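Local coordinates for hemin ABC transporter, periplasmic hemin-binding protein HutB (Vibrio cholerae, PDB 5KHL) that probably binds hemin in the periplasm and delivers it to an ABC transporter of the inner membrane for uptake into the cell, at residues A[19-24]-A[28-33]; A[112-117]-A[125-130]; A[151-156]-A[163-168]. All coordinates share one frame; numbering follows the deposited sequence.

In the fold
All three contacts are short-range and follow one another along the chain, with none nesting or crossing. Contact 1 closes first, across three intervening residues, all in the opening turn of helix 24-32, bringing strand 19-21 against that helix within a beta-alpha-beta unit of the parallel sheet. Contact 2 spans seven residues, the end of helix 107-120 and the short turn after it, and sets helices 107-120 and 125-143 antiparallel. The two touch, Leu29 and Leu33 packing on Arg113, Ile114, Ile117 and His126. Helix 125-143 leads on to strand 152-156, where contact 3 closes a six-residue hairpin loop in the mixed sheet, its centre about 28 Å from that of contact 1. Two lobes joined by one long helix are consistent with heme-type periplasmic binding proteins.

Contact 1. Residues A[19-24]-A[28-33]; sequences IVSAGS and ELILAL
Ile19 and Ile30 reach toward each other tip to tip, the strand residue offering its CG2 methyl and the helix residue its CD1, with Ile19 CG2 and Ile30 CD1 3.9 Å apart. The extended shape of Ile30 carries CD1 there: CG1 lies anti to the carbonyl carbon (chi1 -62°) and the chain continues extended. The same methyl also rests on the methylene of Ser21, at 4.0 Å from Ser21 CB to Ile30 CD1. Isoleucine, apolar and branched at CB, suits both places in the buried layer between strand and helix; Ile19 has Leu39 and Ile77 of the flanking strands as further neighbours, and Ile30 has Ile117 of helix 107-120.

Ser21 turns its apolar CB to the helix, whereas its buried hydroxyl is satisfied by a hydrogen bond to Thr27 OG1. Beyond it Gly23 takes the N-cap position, and early in the helix Glu28 N donates to Ser24 O at 3.1 Å (161° at the hydrogen). Glu28 CG lies 3.6 Å from the same Ser24 O, since chi1 of 58° tucks it between backbone N and carbonyl carbon. The carboxylate then extends to Leu256 N and Lys257 N at the start of helix 256-269, one oxygen for each amide.

This is the first strand-to-helix turn of a beta-alpha-beta unit. Its apolar half seals helix against sheet, while the two amides gripping Glu28, together with the positive end of that helix, would favour an ionised carboxylate.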
ATOM      1  N   ILE A  19     -12.044 -13.157 -12.982  1.00 47.70           N
ATOM      2  CA  ILE A  19     -11.509 -12.835 -11.672  1.00 49.36           C
ATOM      3  C   ILE A  19     -12.173 -11.623 -11.023  1.00 47.57           C
ATOM      4  O   ILE A  19     -12.234 -10.551 -11.622  1.00 41.96           O
ATOM      5  CB  ILE A  19      -9.994 -12.569 -11.757  1.00 42.70           C
ATOM      6  CG1 ILE A  19      -9.249 -13.878 -12.025  1.00 57.11           C
ATOM      7  CG2 ILE A  19      -9.503 -11.897 -10.499  1.00 38.87           C
ATOM      8  CD1 ILE A  19      -7.814 -13.686 -12.472  1.00 51.21           C
ATOM      9  N   VAL A  20     -12.659 -11.797  -9.795  1.00 49.71           N
ATOM     10  CA  VAL A  20     -12.913 -10.651  -8.942  1.00 39.37           C
ATOM     11  C   VAL A  20     -11.689 -10.359  -8.089  1.00 38.69           C
ATOM     12  O   VAL A  20     -11.329 -11.133  -7.199  1.00 39.87           O
ATOM     13  CB  VAL A  20     -14.105 -10.859  -8.026  1.00 53.48           C
ATOM     14  CG1 VAL A  20     -14.266  -9.634  -7.091  1.00 37.57           C
ATOM     15  CG2 VAL A  20     -15.385 -11.107  -8.856  1.00 42.38           C
ATOM     16  N   SER A  21     -11.029  -9.248  -8.380  1.00 40.26           N
ATOM     17  CA  SER A  21      -9.916  -8.830  -7.551  1.00 42.62           C
ATOM     18  C   SER A  21     -10.413  -7.945  -6.418  1.00 42.44           C
ATOM     19  O   SER A  21     -11.026  -6.896  -6.656  1.00 48.86           O
ATOM     20  CB  SER A  21      -8.867  -8.111  -8.376  1.00 35.97           C
ATOM     21  OG  SER A  21      -8.035  -7.399  -7.503  1.00 40.99           O
ATOM     22  N   ALA A  22     -10.151  -8.376  -5.188  1.00 34.35           N
ATOM     23  CA  ALA A  22     -10.767  -7.767  -4.020  1.00 41.62           C
ATOM     24  C   ALA A  22      -9.830  -6.797  -3.307  1.00 42.37           C
ATOM     25  O   ALA A  22     -10.131  -6.324  -2.210  1.00 41.21           O
ATOM     26  CB  ALA A  22     -11.221  -8.823  -3.075  1.00 37.75           C
ATOM     27  N   GLY A  23      -8.700  -6.503  -3.937  1.00 44.65           N
ATOM     28  CA  GLY A  23      -7.717  -5.615  -3.345  1.00 30.50           C
ATOM     29  C   GLY A  23      -6.798  -4.967  -4.353  1.00 37.60           C
ATOM     30  O   GLY A  23      -6.359  -5.608  -5.321  1.00 35.47           O
ATOM     31  N   SER A  24      -6.513  -3.687  -4.112  1.00 37.52           N
ATOM     32  CA  SER A  24      -5.586  -2.892  -4.916  1.00 38.61           C
ATOM     33  C   SER A  24      -4.264  -3.639  -5.209  1.00 45.49           C
ATOM     34  O   SER A  24      -3.793  -3.665  -6.350  1.00 49.70           O
ATOM     35  CB  SER A  24      -5.307  -1.558  -4.209  1.00 31.88           C
ATOM     36  OG  SER A  24      -4.556  -0.689  -5.033  1.00 45.38           O
ATOM     37  N   GLU A  28      -2.962  -4.584  -9.138  1.00 32.27           N
ATOM     38  CA  GLU A  28      -1.751  -4.065  -9.781  1.00 33.46           C
ATOM     39  C   GLU A  28      -0.929  -5.229 -10.342  1.00 34.70           C
ATOM     40  O   GLU A  28      -0.462  -5.166 -11.474  1.00 41.16           O
ATOM     41  CB  GLU A  28      -0.909  -3.177  -8.825  1.00 40.84           C
ATOM     42  CG  GLU A  28      -0.447  -3.834  -7.535  1.00 50.55           C
ATOM     43  CD  GLU A  28       0.766  -3.154  -6.874  1.00 55.36           C
ATOM     44  OE1 GLU A  28       0.935  -1.916  -6.963  1.00 33.46           O
ATOM     45  OE2 GLU A  28       1.557  -3.884  -6.242  1.00 56.79           O
ATOM     46  N   LEU A  29      -0.782  -6.296  -9.564  1.00 32.38           N
ATOM     47  CA  LEU A  29      -0.008  -7.431 -10.020  1.00 46.64           C
ATOM     48  C   LEU A  29      -0.695  -8.101 -11.223  1.00 45.58           C
ATOM     49  O   LEU A  29      -0.037  -8.385 -12.231  1.00 51.98           O
ATOM     50  CB  LEU A  29       0.227  -8.419  -8.866  1.00 33.70           C
ATOM     51  CG  LEU A  29       1.082  -7.831  -7.726  1.00 39.53           C
ATOM     52  CD1 LEU A  29       1.357  -8.851  -6.641  1.00 37.45           C
ATOM     53  CD2 LEU A  29       2.385  -7.259  -8.247  1.00 33.38           C
ATOM     54  N   ILE A  30      -2.011  -8.300 -11.137  1.00 41.33           N
ATOM     55  CA  ILE A  30      -2.796  -8.865 -12.244  1.00 39.59           C
ATOM     56  C   ILE A  30      -2.574  -8.079 -13.547  1.00 40.52           C
ATOM     57  O   ILE A  30      -2.373  -8.657 -14.621  1.00 44.01           O
ATOM     58  CB  ILE A  30      -4.322  -8.914 -11.901  1.00 40.66           C
ATOM     59  CG1 ILE A  30      -4.563  -9.830 -10.699  1.00 39.37           C
ATOM     60  CG2 ILE A  30      -5.145  -9.399 -13.103  1.00 45.30           C
ATOM     61  CD1 ILE A  30      -6.012 -10.129 -10.411  1.00 40.73           C
ATOM     62  N   LEU A  31      -2.581  -6.760 -13.435  1.00 39.57           N
ATOM     63  CA  LEU A  31      -2.250  -5.895 -14.559  1.00 48.23           C
ATOM     64  C   LEU A  31      -0.774  -6.048 -14.960  1.00 51.52           C
ATOM     65  O   LEU A  31      -0.463  -6.184 -16.142  1.00 57.04           O
ATOM     66  CB  LEU A  31      -2.572  -4.430 -14.215  1.00 45.73           C
ATOM     67  CG  LEU A  31      -3.960  -3.843 -14.518  1.00 45.82           C
ATOM     68  CD1 LEU A  31      -5.087  -4.759 -14.088  1.00 42.26           C
ATOM     69  CD2 LEU A  31      -4.125  -2.471 -13.855  1.00 39.06           C
ATOM     70  N   ALA A  32       0.133  -6.049 -13.982  1.00 47.90           N
ATOM     71  CA  ALA A  32       1.575  -6.088 -14.280  1.00 48.82           C
ATOM     72  C   ALA A  32       1.942  -7.354 -15.011  1.00 47.79           C
ATOM     73  O   ALA A  32       2.857  -7.364 -15.821  1.00 56.40           O
ATOM     74  CB  ALA A  32       2.402  -5.964 -13.010  1.00 42.10           C
ATOM     75  N   LEU A  33       1.217  -8.426 -14.719  1.00 53.30           N
ATOM     76  CA  LEU A  33       1.491  -9.730 -15.330  1.00 51.57           C
ATOM     77  C   LEU A  33       0.743  -9.874 -16.660  1.00 53.08           C
ATOM     78  O   LEU A  33       0.719 -10.945 -17.269  1.00 58.46           O
ATOM     79  CB  LEU A  33       1.112 -10.849 -14.356  1.00 49.24           C
ATOM     80  CG  LEU A  33       1.959 -10.918 -13.079  1.00 47.03           C
ATOM     81  CD1 LEU A  33       1.248 -11.624 -11.925  1.00 42.87           C
ATOM     82  CD2 LEU A  33       3.279 -11.592 -13.372  1.00 47.30           C
TER

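Contact 2. Residues A[112-117]-A[125-130]; sequences TRIDQI and QHAQKL
The carboxylate of Asp115 approaches the facing helix through one oxygen, OD2, which lies 4.4 Å from Ala127 CB. That is a loose contact with a methyl group; the polar partner of OD2 is Lys131, one turn further along the same helix as Ala127, in a salt bridge. The other flat group, the imidazole of His126, has Gln125 OE1 about 3.6 Å above one face and offset toward the rim, although Gln125 is poorly ordered. The ring points away from helix 107-120.

The apolar centre is Ile114 with Leu130, whose side chains cross obliquely. Leu130 CD2 fits against two branches of Ile114 at once, with Ile114 CD1 and Ile114 CG2 each 3.9 Å from it. Leu130 has its CG anti to the backbone N (chi1 177°), which places CG, and with it CD2, toward Ile114. Alongside, Ile114 CG2 meets Ala127 CB at 4.4 Å. Alanine suits this spot, where the backbones come closest, with 6.5 Å between Ile114 CA and Ala127 CA.

The segments run nearly antiparallel at 165°, their axes 9.4 Å apart, forming a helical hairpin. Ile114 also packs on Val134 further along helix 125-143. Arg113 and Ile114 both touch Leu29 of helix 24-32, so the three helices pack against one another, Ile114 touching both of the others.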
ATOM      1  N   THR A 112       6.292 -12.976  -2.894  1.00 44.08           N
ATOM      2  CA  THR A 112       5.344 -14.074  -2.676  1.00 50.31           C
ATOM      3  C   THR A 112       3.979 -13.803  -3.346  1.00 56.36           C
ATOM      4  O   THR A 112       3.369 -14.698  -3.960  1.00 59.99           O
ATOM      5  CB  THR A 112       5.129 -14.312  -1.149  1.00 48.21           C
ATOM      6  OG1 THR A 112       6.382 -14.621  -0.526  1.00 48.16           O
ATOM      7  CG2 THR A 112       4.156 -15.441  -0.894  1.00 46.88           C
ATOM      8  N   ARG A 113       3.510 -12.567  -3.219  1.00 48.25           N
ATOM      9  CA  ARG A 113       2.258 -12.144  -3.832  1.00 43.48           C
ATOM     10  C   ARG A 113       2.312 -12.308  -5.349  1.00 48.81           C
ATOM     11  O   ARG A 113       1.354 -12.777  -5.970  1.00 38.85           O
ATOM     12  CB  ARG A 113       1.947 -10.689  -3.450  1.00 40.07           C
ATOM     13  CG  ARG A 113       0.452 -10.324  -3.480  1.00 48.53           C
ATOM     14  CD  ARG A 113       0.102  -9.245  -2.430  1.00 32.91           C
ATOM     15  NE  ARG A 113       0.921  -8.067  -2.611  1.00 36.88           N
ATOM     16  CZ  ARG A 113       1.820  -7.623  -1.746  1.00 37.29           C
ATOM     17  NH1 ARG A 113       2.014  -8.231  -0.584  1.00 35.47           N
ATOM     18  NH2 ARG A 113       2.515  -6.550  -2.056  1.00 37.47           N
ATOM     19  N   ILE A 114       3.446 -11.945  -5.941  1.00 41.12           N
ATOM     20  CA  ILE A 114       3.632 -12.079  -7.387  1.00 40.57           C
ATOM     21  C   ILE A 114       3.531 -13.541  -7.783  1.00 52.59           C
ATOM     22  O   ILE A 114       2.897 -13.879  -8.789  1.00 54.46           O
ATOM     23  CB  ILE A 114       4.992 -11.488  -7.860  1.00 51.87           C
ATOM     24  CG1 ILE A 114       5.028  -9.974  -7.648  1.00 46.02           C
ATOM     25  CG2 ILE A 114       5.250 -11.785  -9.346  1.00 49.85           C
ATOM     26  CD1 ILE A 114       6.353  -9.345  -7.995  1.00 39.33           C
ATOM     27  N   ASP A 115       4.131 -14.416  -6.976  1.00 52.56           N
ATOM     28  CA  ASP A 115       4.058 -15.856  -7.239  1.00 54.16           C
ATOM     29  C   ASP A 115       2.626 -16.359  -7.133  1.00 45.92           C
ATOM     30  O   ASP A 115       2.174 -17.127  -7.981  1.00 49.06           O
ATOM     31  CB  ASP A 115       4.943 -16.656  -6.266  1.00 47.58           C
ATOM     32  CG  ASP A 115       6.397 -16.643  -6.637  1.00 48.99           C
ATOM     33  OD1 ASP A 115       7.201 -16.886  -5.723  1.00 64.29           O
ATOM     34  OD2 ASP A 115       6.742 -16.403  -7.815  1.00 64.00           O
ATOM     35  N   GLN A 116       1.932 -15.926  -6.078  1.00 45.31           N
ATOM     36  CA  GLN A 116       0.574 -16.401  -5.795  1.00 46.09           C
ATOM     37  C   GLN A 116      -0.373 -16.035  -6.924  1.00 45.41           C
ATOM     38  O   GLN A 116      -1.166 -16.857  -7.350  1.00 48.24           O
ATOM     39  CB  GLN A 116       0.058 -15.836  -4.470  1.00 53.03           C
ATOM     40  CG  GLN A 116       0.610 -16.558  -3.228  1.00 46.25           C
ATOM     41  CD  GLN A 116       0.395 -15.763  -1.948  1.00 50.45           C
ATOM     42  OE1 GLN A 116       0.491 -14.538  -1.940  1.00 49.01           O
ATOM     43  NE2 GLN A 116       0.096 -16.463  -0.863  1.00 47.75           N
ATOM     44  N   ILE A 117      -0.238 -14.813  -7.435  1.00 50.67           N
ATOM     45  CA  ILE A 117      -1.069 -14.327  -8.540  1.00 49.15           C
ATOM     46  C   ILE A 117      -0.715 -14.949  -9.888  1.00 53.10           C
ATOM     47  O   ILE A 117      -1.602 -15.372 -10.636  1.00 55.82           O
ATOM     48  CB  ILE A 117      -0.974 -12.780  -8.691  1.00 47.62           C
ATOM     49  CG1 ILE A 117      -1.519 -12.062  -7.451  1.00 46.23           C
ATOM     50  CG2 ILE A 117      -1.680 -12.327  -9.959  1.00 44.08           C
ATOM     51  CD1 ILE A 117      -2.659 -12.793  -6.773  1.00 50.15           C
ATOM     52  N   GLN A 125       5.189 -17.353 -16.438  1.00 87.48           N
ATOM     53  CA  GLN A 125       6.156 -16.886 -17.424  1.00 89.89           C
ATOM     54  C   GLN A 125       6.651 -15.469 -17.104  1.00 81.68           C
ATOM     55  O   GLN A 125       7.846 -15.181 -17.192  1.00 92.41           O
ATOM     56  CB  GLN A 125       5.523 -16.935 -18.822  1.00100.39           C
ATOM     57  CG  GLN A 125       6.490 -17.209 -19.972  1.00107.08           C
ATOM     58  CD  GLN A 125       6.964 -15.943 -20.672  1.00110.63           C
ATOM     59  OE1 GLN A 125       6.892 -14.843 -20.117  1.00108.11           O
ATOM     60  NE2 GLN A 125       7.450 -16.094 -21.900  1.00113.47           N
ATOM     61  N   HIS A 126       5.732 -14.597 -16.705  1.00 71.60           N
ATOM     62  CA  HIS A 126       6.070 -13.199 -16.441  1.00 72.48           C
ATOM     63  C   HIS A 126       6.596 -12.967 -15.036  1.00 67.38           C
ATOM     64  O   HIS A 126       7.027 -11.861 -14.712  1.00 61.36           O
ATOM     65  CB  HIS A 126       4.852 -12.298 -16.651  1.00 69.51           C
ATOM     66  CG  HIS A 126       4.326 -12.303 -18.049  1.00 85.33           C
ATOM     67  ND1 HIS A 126       3.849 -13.443 -18.664  1.00 95.13           N
ATOM     68  CD2 HIS A 126       4.194 -11.304 -18.953  1.00 92.94           C
ATOM     69  CE1 HIS A 126       3.454 -13.147 -19.889  1.00100.60           C
ATOM     70  NE2 HIS A 126       3.651 -11.855 -20.089  1.00100.46           N
ATOM     71  N   ALA A 127       6.543 -14.000 -14.202  1.00 64.65           N
ATOM     72  CA  ALA A 127       6.811 -13.825 -12.781  1.00 59.47           C
ATOM     73  C   ALA A 127       8.245 -13.418 -12.569  1.00 66.97           C
ATOM     74  O   ALA A 127       8.519 -12.393 -11.940  1.00 69.38           O
ATOM     75  CB  ALA A 127       6.507 -15.092 -12.004  1.00 60.80           C
ATOM     76  N   GLN A 128       9.159 -14.217 -13.116  1.00 68.71           N
ATOM     77  CA  GLN A 128      10.579 -13.987 -12.919  1.00 64.13           C
ATOM     78  C   GLN A 128      10.955 -12.605 -13.393  1.00 62.53           C
ATOM     79  O   GLN A 128      11.551 -11.843 -12.642  1.00 65.78           O
ATOM     80  CB  GLN A 128      11.417 -15.060 -13.625  1.00 74.74           C
ATOM     81  CG  GLN A 128      11.883 -16.185 -12.689  1.00 85.67           C
ATOM     82  CD  GLN A 128      10.766 -16.705 -11.768  1.00 93.25           C
ATOM     83  OE1 GLN A 128      10.960 -16.860 -10.555  1.00 94.22           O
ATOM     84  NE2 GLN A 128       9.598 -16.983 -12.343  1.00 94.18           N
ATOM     85  N   LYS A 129      10.573 -12.254 -14.613  1.00 54.75           N
ATOM     86  CA  LYS A 129      10.934 -10.939 -15.121  1.00 65.65           C
ATOM     87  C   LYS A 129      10.368  -9.802 -14.268  1.00 51.06           C
ATOM     88  O   LYS A 129      11.019  -8.777 -14.108  1.00 64.44           O
ATOM     89  CB  LYS A 129      10.498 -10.793 -16.579  1.00 66.15           C
ATOM     90  CG  LYS A 129      11.655 -11.004 -17.558  1.00 77.98           C
ATOM     91  CD  LYS A 129      12.838 -10.092 -17.196  1.00 71.98           C
ATOM     92  CE  LYS A 129      14.004 -10.245 -18.167  1.00 72.80           C
ATOM     93  NZ  LYS A 129      14.932  -9.074 -18.044  1.00 75.50           N
ATOM     94  N   LEU A 130       9.181  -9.997 -13.696  1.00 54.01           N
ATOM     95  CA  LEU A 130       8.579  -8.971 -12.836  1.00 46.44           C
ATOM     96  C   LEU A 130       9.203  -8.973 -11.435  1.00 44.82           C
ATOM     97  O   LEU A 130       9.456  -7.920 -10.853  1.00 43.30           O
ATOM     98  CB  LEU A 130       7.057  -9.153 -12.749  1.00 45.64           C
ATOM     99  CG  LEU A 130       6.363  -8.154 -11.805  1.00 43.69           C
ATOM    100  CD1 LEU A 130       6.452  -6.740 -12.333  1.00 43.12           C
ATOM    101  CD2 LEU A 130       4.924  -8.523 -11.546  1.00 46.39           C
TER

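Contact 3. Residues A[151-156]-A[163-168]; sequences KVLFLL and ANVAGS
Leu155 faces Val165 and Leu156 faces Asn164 in an antiparallel beta hairpin, part of the mixed sheet. The pair Leu156 and Asn164 is hydrogen-bonded in both directions: Leu156 N donates to Asn164 O at 2.8 Å, and Asn164 N donates to Leu156 O at 2.9 Å. The first of these donors stands 49° out of the carbonyl plane, and Asn164 O also receives a CA-H contact from Leu155 CA, in the adjoining non-hydrogen-bonded pair.

Two residues along each strand, Ala166 N reaches Phe154 O at 3.2 Å. The return bond is replaced by a water, consistent with the 140° angle between the strand directions; it accepts from Phe154 N at 3.0 Å and donates to Ala166 O at 2.6 Å. Ala166 O has a second donor in Asn183 ND2, so this buried carbonyl is held from two sources. Leu155 O, directed toward the other neighbouring strand, is met by Ser211 OG.

Side chains alternate between the two faces. Leu153, Leu155 and Val165 share one, where Leu153 CD2 touches Val165 CG2 at 4.0 Å; compact, beta-branched valine sits readily in an extended strand. The opposite face carries Phe154, Leu156, Asn164 and Ala166, the last three touching Tyr192 of strand 192-194. The Phe154 ring has Leu156 CD1 at its edge, in plane, and a small alanine suits the place beside it: Ala166 CB comes obliquely to the ring, 4.1 Å from Phe154 CD2.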
ATOM      1  N   LYS A 151      16.096  11.180   8.805  1.00 53.06           N
ATOM      2  CA  LYS A 151      14.998  10.653   9.611  1.00 50.51           C
ATOM      3  C   LYS A 151      13.677  11.061   8.992  1.00 44.16           C
ATOM      4  O   LYS A 151      13.489  12.218   8.644  1.00 51.56           O
ATOM      5  CB  LYS A 151      15.101  11.139  11.063  1.00 57.03           C
ATOM      6  CG  LYS A 151      16.272  10.530  11.822  1.00 47.28           C
ATOM      7  CD  LYS A 151      16.493  11.202  13.159  1.00 52.57           C
ATOM      8  CE  LYS A 151      17.250  12.515  13.018  1.00 60.23           C
ATOM      9  NZ  LYS A 151      17.794  12.980  14.340  1.00 68.12           N
ATOM     10  N   VAL A 152      12.783  10.089   8.837  1.00 47.82           N
ATOM     11  CA  VAL A 152      11.507  10.258   8.146  1.00 53.34           C
ATOM     12  C   VAL A 152      10.394   9.581   8.939  1.00 54.75           C
ATOM     13  O   VAL A 152      10.510   8.413   9.316  1.00 55.04           O
ATOM     14  CB  VAL A 152      11.538   9.653   6.707  1.00 49.45           C
ATOM     15  CG1 VAL A 152      10.119   9.602   6.085  1.00 42.92           C
ATOM     16  CG2 VAL A 152      12.483  10.444   5.815  1.00 52.29           C
ATOM     17  N   LEU A 153       9.314  10.313   9.188  1.00 45.74           N
ATOM     18  CA  LEU A 153       8.137   9.717   9.804  1.00 44.68           C
ATOM     19  C   LEU A 153       6.971   9.753   8.849  1.00 44.97           C
ATOM     20  O   LEU A 153       6.821  10.695   8.062  1.00 46.88           O
ATOM     21  CB  LEU A 153       7.737  10.444  11.090  1.00 51.46           C
ATOM     22  CG  LEU A 153       8.573  10.320  12.361  1.00 55.42           C
ATOM     23  CD1 LEU A 153       8.071  11.362  13.356  1.00 57.96           C
ATOM     24  CD2 LEU A 153       8.512   8.916  12.950  1.00 48.96           C
ATOM     25  N   PHE A 154       6.129   8.732   8.941  1.00 42.43           N
ATOM     26  CA  PHE A 154       4.843   8.774   8.289  1.00 45.21           C
ATOM     27  C   PHE A 154       3.749   9.046   9.319  1.00 42.10           C
ATOM     28  O   PHE A 154       3.612   8.315  10.294  1.00 42.13           O
ATOM     29  CB  PHE A 154       4.555   7.475   7.546  1.00 38.57           C
ATOM     30  CG  PHE A 154       3.212   7.461   6.880  1.00 39.42           C
ATOM     31  CD1 PHE A 154       3.072   7.892   5.583  1.00 39.56           C
ATOM     32  CD2 PHE A 154       2.087   7.041   7.568  1.00 40.55           C
ATOM     33  CE1 PHE A 154       1.828   7.881   4.978  1.00 40.74           C
ATOM     34  CE2 PHE A 154       0.854   7.029   6.978  1.00 41.79           C
ATOM     35  CZ  PHE A 154       0.720   7.442   5.682  1.00 41.96           C
ATOM     36  N   LEU A 155       2.973  10.101   9.085  1.00 43.58           N
ATOM     37  CA  LEU A 155       1.874  10.467   9.975  1.00 46.09           C
ATOM     38  C   LEU A 155       0.517  10.161   9.351  1.00 54.17           C
ATOM     39  O   LEU A 155       0.225  10.526   8.205  1.00 47.38           O
ATOM     40  CB  LEU A 155       1.934  11.952  10.349  1.00 48.59           C
ATOM     41  CG  LEU A 155       3.146  12.439  11.141  1.00 53.65           C
ATOM     42  CD1 LEU A 155       3.007  13.916  11.402  1.00 51.47           C
ATOM     43  CD2 LEU A 155       3.335  11.667  12.443  1.00 48.21           C
ATOM     44  N   LEU A 156      -0.303   9.462  10.118  1.00 57.93           N
ATOM     45  CA  LEU A 156      -1.642   9.123   9.698  1.00 58.26           C
ATOM     46  C   LEU A 156      -2.540  10.107  10.397  1.00 68.61           C
ATOM     47  O   LEU A 156      -2.767   9.988  11.602  1.00 76.83           O
ATOM     48  CB  LEU A 156      -1.982   7.685  10.074  1.00 56.29           C
ATOM     49  CG  LEU A 156      -3.091   6.989   9.297  1.00 55.90           C
ATOM     50  CD1 LEU A 156      -2.697   6.811   7.842  1.00 50.92           C
ATOM     51  CD2 LEU A 156      -3.393   5.643   9.926  1.00 55.40           C
ATOM     52  N   ALA A 163      -3.369  12.297  15.905  1.00 60.69           N
ATOM     53  CA  ALA A 163      -2.332  12.034  14.903  1.00 61.27           C
ATOM     54  C   ALA A 163      -1.593  10.729  15.165  1.00 53.24           C
ATOM     55  O   ALA A 163      -0.862  10.615  16.144  1.00 53.09           O
ATOM     56  CB  ALA A 163      -1.344  13.185  14.868  1.00 61.46           C
ATOM     57  N   ASN A 164      -1.785   9.747  14.294  1.00 55.83           N
ATOM     58  CA  ASN A 164      -1.087   8.472  14.432  1.00 57.22           C
ATOM     59  C   ASN A 164       0.238   8.411  13.681  1.00 60.59           C
ATOM     60  O   ASN A 164       0.532   9.247  12.827  1.00 64.81           O
ATOM     61  CB  ASN A 164      -1.973   7.325  13.964  1.00 58.99           C
ATOM     62  CG  ASN A 164      -2.819   6.771  15.070  1.00 63.22           C
ATOM     63  OD1 ASN A 164      -3.268   7.505  15.943  1.00 65.18           O
ATOM     64  ND2 ASN A 164      -3.030   5.467  15.053  1.00 69.80           N
ATOM     65  N   VAL A 165       1.037   7.404  14.016  1.00 65.62           N
ATOM     66  CA  VAL A 165       2.309   7.196  13.350  1.00 44.55           C
ATOM     67  C   VAL A 165       2.493   5.729  12.937  1.00 45.09           C
ATOM     68  O   VAL A 165       1.960   4.818  13.568  1.00 43.51           O
ATOM     69  CB  VAL A 165       3.465   7.645  14.247  1.00 44.74           C
ATOM     70  CG1 VAL A 165       3.634   6.686  15.423  1.00 49.90           C
ATOM     71  CG2 VAL A 165       4.763   7.765  13.426  1.00 42.56           C
ATOM     72  N   ALA A 166       3.226   5.514  11.851  1.00 43.76           N
ATOM     73  CA  ALA A 166       3.571   4.166  11.432  1.00 42.18           C
ATOM     74  C   ALA A 166       4.860   3.724  12.080  1.00 45.36           C
ATOM     75  O   ALA A 166       5.931   4.245  11.770  1.00 40.82           O
ATOM     76  CB  ALA A 166       3.697   4.086   9.926  1.00 43.38           C
ATOM     77  N   GLY A 167       4.748   2.763  12.991  1.00 59.16           N
ATOM     78  CA  GLY A 167       5.910   2.134  13.581  1.00 55.41           C
ATOM     79  C   GLY A 167       6.331   0.925  12.773  1.00 49.51           C
ATOM     80  O   GLY A 167       6.151   0.889  11.554  1.00 46.40           O
ATOM     81  N   SER A 168       6.885  -0.069  13.457  1.00 45.55           N
ATOM     82  CA  SER A 168       7.327  -1.297  12.807  1.00 50.78           C
ATOM     83  C   SER A 168       6.170  -2.021  12.108  1.00 47.37           C
ATOM     84  O   SER A 168       4.996  -1.770  12.405  1.00 50.98           O
ATOM     85  CB  SER A 168       7.969  -2.234  13.826  1.00 51.66           C
ATOM     86  OG  SER A 168       6.975  -2.843  14.641  1.00 54.54           O
TER
HETATM   87  O   HOH W   1       6.803   6.546  10.865  1.00 47.93           O